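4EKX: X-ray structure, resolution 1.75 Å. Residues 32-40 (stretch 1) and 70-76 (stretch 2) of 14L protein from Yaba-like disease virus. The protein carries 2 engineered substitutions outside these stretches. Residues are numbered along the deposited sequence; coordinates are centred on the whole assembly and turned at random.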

# COMPACT_ATOMS: atom_id res chain seq x y z
N PHE D 32 -8.51 14.53 -13.59
CA PHE D 32 -7.51 15.59 -13.65
C PHE D 32 -6.94 15.86 -12.27
O PHE D 32 -7.08 16.96 -11.74
CB PHE D 32 -8.12 16.87 -14.21
CG PHE D 32 -8.47 16.79 -15.68
CD1 PHE D 32 -7.47 16.68 -16.64
CD2 PHE D 32 -9.79 16.85 -16.09
CE1 PHE D 32 -7.78 16.61 -17.99
CE2 PHE D 32 -10.11 16.79 -17.44
CZ PHE D 32 -9.11 16.66 -18.39
N SER D 33 -6.30 14.86 -11.67
CA SER D 33 -5.62 15.10 -10.41
C SER D 33 -4.40 14.22 -10.32
O SER D 33 -4.40 13.09 -10.78
CB SER D 33 -6.54 14.85 -9.22
OG SER D 33 -7.06 13.54 -9.27
N TYR D 34 -3.35 14.77 -9.75
CA TYR D 34 -2.12 14.00 -9.63
C TYR D 34 -1.28 14.56 -8.50
O TYR D 34 -1.47 15.70 -8.10
CB TYR D 34 -1.36 13.96 -10.97
CG TYR D 34 -1.21 15.27 -11.72
CD1 TYR D 34 -2.26 15.79 -12.49
CD2 TYR D 34 0.01 15.97 -11.72
CE1 TYR D 34 -2.11 16.96 -13.20
CE2 TYR D 34 0.16 17.15 -12.44
CZ TYR D 34 -0.90 17.64 -13.17
OH TYR D 34 -0.74 18.81 -13.88
N VAL D 35 -0.37 13.74 -7.99
CA VAL D 35 0.58 14.19 -6.97
C VAL D 35 2.01 13.91 -7.41
O VAL D 35 2.28 13.02 -8.21
CB VAL D 35 0.32 13.54 -5.59
CG1 VAL D 35 -1.05 13.97 -5.03
CG2 VAL D 35 0.42 12.01 -5.69
N TYR D 36 2.94 14.71 -6.89
CA TYR D 36 4.37 14.45 -7.13
C TYR D 36 5.19 15.21 -6.12
O TYR D 36 4.68 16.06 -5.39
CB TYR D 36 4.79 14.88 -8.53
CG TYR D 36 4.53 16.34 -8.80
CD1 TYR D 36 3.26 16.78 -9.23
CD2 TYR D 36 5.54 17.29 -8.64
CE1 TYR D 36 3.02 18.12 -9.48
CE2 TYR D 36 5.30 18.63 -8.89
CZ TYR D 36 4.04 19.05 -9.31
OH TYR D 36 3.77 20.38 -9.57
N TRP D 37 6.48 14.91 -6.11
CA TRP D 37 7.38 15.45 -5.11
C TRP D 37 8.22 16.63 -5.63
O TRP D 37 8.57 16.69 -6.81
CB TRP D 37 8.29 14.33 -4.59
CG TRP D 37 7.54 13.32 -3.74
CD1 TRP D 37 6.89 12.19 -4.16
CD2 TRP D 37 7.36 13.38 -2.33
NE1 TRP D 37 6.31 11.54 -3.08
CE2 TRP D 37 6.59 12.25 -1.95
CE3 TRP D 37 7.78 14.28 -1.34
CZ2 TRP D 37 6.26 11.99 -0.62
CZ3 TRP D 37 7.43 14.03 -0.02
CH2 TRP D 37 6.67 12.89 0.33
N ILE D 38 8.50 17.56 -4.72
CA ILE D 38 9.45 18.64 -4.95
C ILE D 38 10.46 18.58 -3.81
O ILE D 38 10.09 18.53 -2.63
CB ILE D 38 8.77 20.02 -4.97
CG1 ILE D 38 7.80 20.11 -6.16
CG2 ILE D 38 9.83 21.14 -5.04
CD1 ILE D 38 7.04 21.45 -6.29
N ILE D 39 11.74 18.54 -4.18
CA ILE D 39 12.84 18.41 -3.22
C ILE D 39 13.40 19.80 -2.97
O ILE D 39 13.91 20.46 -3.88
CB ILE D 39 13.95 17.51 -3.78
CG1 ILE D 39 13.37 16.21 -4.34
CG2 ILE D 39 15.01 17.21 -2.71
CD1 ILE D 39 12.49 15.44 -3.35
N GLY D 40 13.28 20.25 -1.72
CA GLY D 40 13.66 21.60 -1.38
C GLY D 40 12.71 22.61 -2.01
O GLY D 40 11.52 22.33 -2.18
N ARG D 70 -7.61 8.81 -6.26
CA ARG D 70 -6.53 8.77 -5.27
C ARG D 70 -5.16 8.66 -5.93
O ARG D 70 -4.53 7.59 -5.94
CB ARG D 70 -6.73 7.66 -4.25
CD ARG D 70 -7.52 7.29 -1.88
NE ARG D 70 -6.44 7.96 -1.16
CZ ARG D 70 -6.61 8.66 -0.05
N PRO D 71 -4.67 9.78 -6.47
CA PRO D 71 -3.33 9.78 -7.04
C PRO D 71 -2.27 9.46 -5.98
O PRO D 71 -2.45 9.80 -4.81
CB PRO D 71 -3.16 11.22 -7.54
CG PRO D 71 -4.17 12.02 -6.79
CD PRO D 71 -5.33 11.09 -6.55
N ARG D 72 -1.19 8.82 -6.40
CA ARG D 72 -0.13 8.45 -5.47
C ARG D 72 1.26 8.65 -6.09
O ARG D 72 1.47 8.35 -7.26
CB ARG D 72 -0.29 6.98 -5.03
CG ARG D 72 0.76 6.53 -4.02
CD ARG D 72 0.47 5.12 -3.51
NE ARG D 72 1.60 4.58 -2.74
CZ ARG D 72 1.58 3.42 -2.11
NH1 ARG D 72 0.49 2.66 -2.11
NH2 ARG D 72 2.66 3.01 -1.45
N ALA D 73 2.19 9.15 -5.29
CA ALA D 73 3.59 9.18 -5.70
C ALA D 73 4.44 8.78 -4.52
O ALA D 73 4.33 9.38 -3.45
CB ALA D 73 3.98 10.57 -6.20
N ASP D 74 5.27 7.77 -4.70
CA ASP D 74 6.23 7.39 -3.66
C ASP D 74 7.60 8.02 -3.96
O ASP D 74 8.04 8.10 -5.12
CB ASP D 74 6.38 5.87 -3.53
CG ASP D 74 5.11 5.19 -3.00
OD1 ASP D 74 4.17 5.89 -2.56
OD2 ASP D 74 5.07 3.94 -3.03
N LEU D 75 8.27 8.46 -2.90
CA LEU D 75 9.62 8.97 -3.01
C LEU D 75 10.54 8.01 -2.26
O LEU D 75 10.30 7.68 -1.09
CB LEU D 75 9.71 10.39 -2.43
CG LEU D 75 11.06 11.11 -2.57
CD1 LEU D 75 11.36 11.44 -4.03
CD2 LEU D 75 11.05 12.37 -1.72
N ILE D 76 11.56 7.52 -2.96
CA ILE D 76 12.45 6.51 -2.40
C ILE D 76 13.82 7.12 -2.20
O ILE D 76 14.40 7.67 -3.14
CB ILE D 76 12.57 5.27 -3.33
CG1 ILE D 76 11.21 4.63 -3.56
CG2 ILE D 76 13.54 4.24 -2.74
CD1 ILE D 76 10.50 5.14 -4.78

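The one hydrogen bond between these two strands runs from a side chain to a backbone: Trp37 NE1 donates to Ala73 O at 3.0 Å, with a nearly straight N-H...O angle of 162°. Strands 34-39 and 72-76 run nearly parallel, 19° apart in direction, and their axes come within 5.7 Å, yet no backbone-to-backbone hydrogen bond joins them. The indole N-H meets the carbonyl close to the ring plane, where its proton points, and this leaves the faces free for carbon. Leu75 takes one of them: its CB stands 3.6 Å from the centroid of the five-membered ring of Trp37, only 6° off the ring normal, a CH-pi contact that sets an aliphatic carbon squarely over the aromatic electrons. One tryptophan thus serves two successive inward positions of the other strand, bonding at its edge and packing over its face.

The rest follows strand alternation. Val35 and Trp37 point toward stretch 2, as Pro71, Ala73 and Leu75 point toward stretch 1, while Tyr34, Tyr36, Arg72 and Asp74 point away. Val35 covers the early part of the contact: its CG1 lies 4.1 Å from Pro71 CG, and its CG2 lies 3.9 Å from Ala73 CB and 3.4 Å from Ala73 N. Tyr36 CA and Ala73 CA lie 5.5 Å apart, and Ala73 CB comes 4.0 Å from Tyr36 CA; Ala73 CB also lies 3.9 Å from Trp37 CD1. Farther along, Ile39 leaves the backbone sideways, but its CD1 comes back to Leu75 CD2 at 3.8 Å.

Arg72 and Asp74, which point away from stretch 1, pair within their own strand. The extended Arg72 forms a salt bridge with Asp74, two residues on, through Arg72 NE and Asp74 OD1 at 2.9 Å.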